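Local coordinates for bifunctional protein PutA (Bradyrhizobium diazoefficiens, PDB 6BSN) that probably oxidises proline to glutamate in two steps, with an FAD-dependent proline dehydrogenase and an NAD-dependent aldehyde dehydrogenase joined in one chain, at residues A296-P301 and R336-R341. The protein carries 1 engineered substitution. Residues are numbered along the deposited sequence; the frame is centred on the assembly and turned at random.
Sequences ATLADP and RKLMVR. With FDA (dihydroflavine-adenine dinucleotide), chain C.
Asp-300 O accepts a hydrogen bond from Arg-336 NH1 at 3.1 Å, the sounder of two bonds that one guanidinium makes to backbone carbonyls around the C-terminal part of helix 287-298 and the turn after it. The bond is moderately bent, 145° at the hydrogen, and the donor stands above the carbonyl plane rather than on a lone pair. NH2 of Arg-336 lies 2.8 Å from Leu-298 O, but this second bond is weak despite the short distance. Arginine thus illustrates how one flat cation can serve carbonyls in this part of the chain, and its charge would probably suit the negative end of the helix dipole. A bend about CB-CG (chi2 -70°) brings the guanidinium to the carbonyls of Leu-298 and Asp-300. Beside the polar grip, Leu-298 and Arg-336 run past each other in opposite directions, with CD1 of the leucine 3.4 Å from NH2. With its CG anti to the backbone N (chi1 -178°), Leu-298 also meets Leu-338 tip to tip, CD1 to CD2 at 3.9 Å. A methionine in place of Arg-336 would probably leave the carbonyls of Leu-298 and Asp-300 without these donors and the turn less firmly tied to the strand. The carboxylate of Asp-300 is engaged instead by Ser-302. Farther along the strand, Arg-341 lays one guanidinium face over FDA C6, offset toward its own rim, with FDA O4 at its edge; its NH1 is 3.3 Å from FDA N5 and forms a salt bridge with Asp-280. In the proline dehydrogenase barrel, of TIM-barrel type, the contact joins the C-terminal part of helix 287-298 to the start of strand 338-343; helix 320-333 packs against both leucines, helix 252-272 against Thr-297, and strands 309-314 and 390-395 flank strand 338-343 in parallel.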
loop_
_atom_site.group_PDB
_atom_site.type_symbol
_atom_site.label_atom_id
_atom_site.label_comp_id
_atom_site.label_asym_id
_atom_site.label_seq_id
_atom_site.Cartn_x
_atom_site.Cartn_y
_atom_site.Cartn_z
ATOM N N ALA A 296 17.773 28.907 51.689
ATOM C CA ALA A 296 18.488 29.969 52.398
ATOM C C ALA A 296 17.525 30.914 53.110
ATOM O O ALA A 296 17.841 31.425 54.190
ATOM C CB ALA A 296 19.391 30.744 51.439
ATOM N N THR A 297 16.351 31.145 52.523
ATOM C CA THR A 297 15.342 31.995 53.140
ATOM C C THR A 297 14.699 31.313 54.346
ATOM O O THR A 297 14.617 31.899 55.429
ATOM C CB THR A 297 14.288 32.364 52.103
ATOM O OG1 THR A 297 14.937 32.921 50.952
ATOM C CG2 THR A 297 13.352 33.395 52.672
ATOM N N LEU A 298 14.224 30.077 54.169
ATOM C CA LEU A 298 13.589 29.357 55.267
ATOM C C LEU A 298 14.537 29.200 56.446
ATOM O O LEU A 298 14.094 29.115 57.594
ATOM C CB LEU A 298 13.122 27.982 54.785
ATOM C CG LEU A 298 12.397 27.126 55.801
ATOM C CD1 LEU A 298 11.084 27.800 56.145
ATOM C CD2 LEU A 298 12.175 25.723 55.243
ATOM N N ALA A 299 15.840 29.157 56.183
ATOM C CA ALA A 299 16.801 28.967 57.261
ATOM C C ALA A 299 16.804 30.130 58.257
ATOM O O ALA A 299 17.158 29.938 59.424
ATOM C CB ALA A 299 18.190 28.773 56.663
ATOM N N ASP A 300 16.416 31.328 57.830
ATOM C CA ASP A 300 16.529 32.503 58.697
ATOM C C ASP A 300 15.708 32.318 59.976
ATOM O O ASP A 300 14.530 31.941 59.904
ATOM C CB ASP A 300 16.060 33.755 57.961
ATOM C CG ASP A 300 16.484 35.040 58.665
ATOM O OD1 ASP A 300 15.888 35.401 59.704
ATOM O OD2 ASP A 300 17.424 35.682 58.172
ATOM N N PRO A 301 16.284 32.567 61.159
ATOM C CA PRO A 301 15.518 32.361 62.401
ATOM C C PRO A 301 14.328 33.295 62.551
ATOM O O PRO A 301 13.481 33.053 63.425
ATOM C CB PRO A 301 16.557 32.620 63.504
ATOM C CG PRO A 301 17.584 33.502 62.846
ATOM C CD PRO A 301 17.652 33.049 61.415
ATOM N N ARG A 336 10.436 23.238 61.107
ATOM C CA ARG A 336 9.323 24.061 60.670
ATOM C C ARG A 336 8.185 23.178 60.194
ATOM O O ARG A 336 8.377 22.015 59.828
ATOM C CB ARG A 336 9.698 25.017 59.521
ATOM C CG ARG A 336 10.870 25.906 59.831
ATOM C CD ARG A 336 10.554 26.973 60.867
ATOM N NE ARG A 336 11.801 27.661 61.195
ATOM C CZ ARG A 336 12.395 28.546 60.398
ATOM N NH1 ARG A 336 13.537 29.099 60.766
ATOM N NH2 ARG A 336 11.847 28.880 59.233
ATOM N N LYS A 337 6.996 23.773 60.207
ATOM C CA LYS A 337 5.844 23.287 59.473
ATOM C C LYS A 337 5.701 24.122 58.206
ATOM O O LYS A 337 5.866 25.351 58.240
ATOM C CB LYS A 337 4.576 23.389 60.322
ATOM C CG LYS A 337 4.488 22.395 61.454
ATOM C CD LYS A 337 3.152 22.590 62.174
ATOM C CE LYS A 337 2.742 21.338 62.931
ATOM N NZ LYS A 337 1.274 21.157 62.850
ATOM N N LEU A 338 5.424 23.443 57.087
ATOM C CA LEU A 338 5.315 24.051 55.769
ATOM C C LEU A 338 3.990 23.679 55.116
ATOM O O LEU A 338 3.466 22.572 55.295
ATOM C CB LEU A 338 6.453 23.595 54.849
ATOM C CG LEU A 338 7.879 23.837 55.330
ATOM C CD1 LEU A 338 8.833 23.270 54.312
ATOM C CD2 LEU A 338 8.124 25.317 55.557
ATOM N N MET A 339 3.456 24.615 54.351
ATOM C CA MET A 339 2.320 24.367 53.483
ATOM C C MET A 339 2.879 24.202 52.077
ATOM O O MET A 339 3.592 25.082 51.590
ATOM C CB MET A 339 1.315 25.512 53.593
ATOM C CG MET A 339 0.745 25.615 55.036
ATOM S SD MET A 339 -0.272 27.059 55.429
ATOM C CE MET A 339 -1.823 26.632 54.626
ATOM N N VAL A 340 2.619 23.048 51.459
ATOM C CA VAL A 340 3.285 22.624 50.222
ATOM C C VAL A 340 2.222 22.331 49.174
ATOM O O VAL A 340 1.370 21.461 49.380
ATOM C CB VAL A 340 4.172 21.404 50.486
ATOM C CG1 VAL A 340 4.773 20.824 49.202
ATOM C CG2 VAL A 340 5.230 21.808 51.478
ATOM N N ARG A 341 2.270 23.053 48.057
ATOM C CA ARG A 341 1.265 22.943 47.007
ATOM C C ARG A 341 1.735 21.978 45.926
ATOM O O ARG A 341 2.817 22.157 45.358
ATOM C CB ARG A 341 0.964 24.306 46.378
ATOM C CG ARG A 341 -0.060 24.204 45.249
ATOM C CD ARG A 341 -0.047 25.428 44.318
ATOM N NE ARG A 341 -0.272 26.638 45.087
ATOM C CZ ARG A 341 0.328 27.787 44.842
ATOM N NH1 ARG A 341 1.189 27.913 43.834
ATOM N NH2 ARG A 341 0.061 28.810 45.615
HETATM P PA FDA C . -5.561 18.517 33.970
HETATM O O1A FDA C . -6.449 18.586 32.695
HETATM O O2A FDA C . -5.662 17.405 34.856
HETATM O O5B FDA C . -4.100 18.378 33.767
HETATM C C5B FDA C . -3.451 19.235 32.836
HETATM C C4B FDA C . -1.937 19.126 32.989
HETATM O O4B FDA C . -1.441 17.887 32.559
HETATM C C3B FDA C . -1.128 20.121 32.220
HETATM O O3B FDA C . -1.123 21.335 32.846
HETATM C C2B FDA C . 0.205 19.489 32.212
HETATM O O2B FDA C . 0.886 19.767 33.390
HETATM C C1B FDA C . -0.129 18.036 32.128
HETATM N N9A FDA C . -0.011 17.481 30.790
HETATM C C8A FDA C . -0.769 17.765 29.664
HETATM N N7A FDA C . -0.323 17.045 28.645
HETATM C C5A FDA C . 0.748 16.260 29.064
HETATM C C6A FDA C . 1.583 15.339 28.460
HETATM N N6A FDA C . 1.419 15.007 27.071
HETATM N N1A FDA C . 2.550 14.733 29.165
HETATM C C2A FDA C . 2.748 15.009 30.470
HETATM N N3A FDA C . 1.938 15.906 31.094
HETATM C C4A FDA C . 0.959 16.527 30.438
HETATM N N1 FDA C . 1.596 25.290 37.709
HETATM C C2 FDA C . 3.011 25.427 37.857
HETATM O O2 FDA C . 3.802 24.860 36.889
HETATM N N3 FDA C . 3.555 26.127 38.966
HETATM C C4 FDA C . 2.690 26.687 39.928
HETATM O O4 FDA C . 3.183 27.362 41.014
HETATM C C4X FDA C . 1.216 26.534 39.775
HETATM N N5 FDA C . 0.329 27.137 40.729
HETATM C C5X FDA C . -1.084 26.798 40.658
HETATM C C6 FDA C . -1.989 27.252 41.762
HETATM C C7 FDA C . -3.353 26.854 41.718
HETATM C C7M FDA C . -4.274 27.300 42.821
HETATM C C8 FDA C . -3.850 26.040 40.644
HETATM C C8M FDA C . -5.292 25.601 40.569
HETATM C C9 FDA C . -2.987 25.622 39.609
HETATM C C9A FDA C . -1.563 26.027 39.640
HETATM N N10 FDA C . -0.701 25.671 38.530
HETATM C C10 FDA C . 0.710 25.856 38.699
HETATM C "C1'" FDA C . -1.213 25.161 37.245
HETATM C "C2'" FDA C . -1.160 23.644 37.206
HETATM O "O2'" FDA C . 0.154 23.210 37.190
HETATM C "C3'" FDA C . -1.885 23.103 35.984
HETATM O "O3'" FDA C . -1.273 23.660 34.896
HETATM C "C4'" FDA C . -3.378 23.415 35.868
HETATM O "O4'" FDA C . -3.953 23.567 37.123
HETATM C "C5'" FDA C . -4.116 22.302 35.134
HETATM O "O5'" FDA C . -3.875 21.047 35.742
HETATM P P FDA C . -5.037 20.090 36.310
HETATM O O1P FDA C . -4.693 19.070 37.442
HETATM O O2P FDA C . -6.130 21.170 36.629
HETATM O O3P FDA C . -5.759 19.664 34.903
#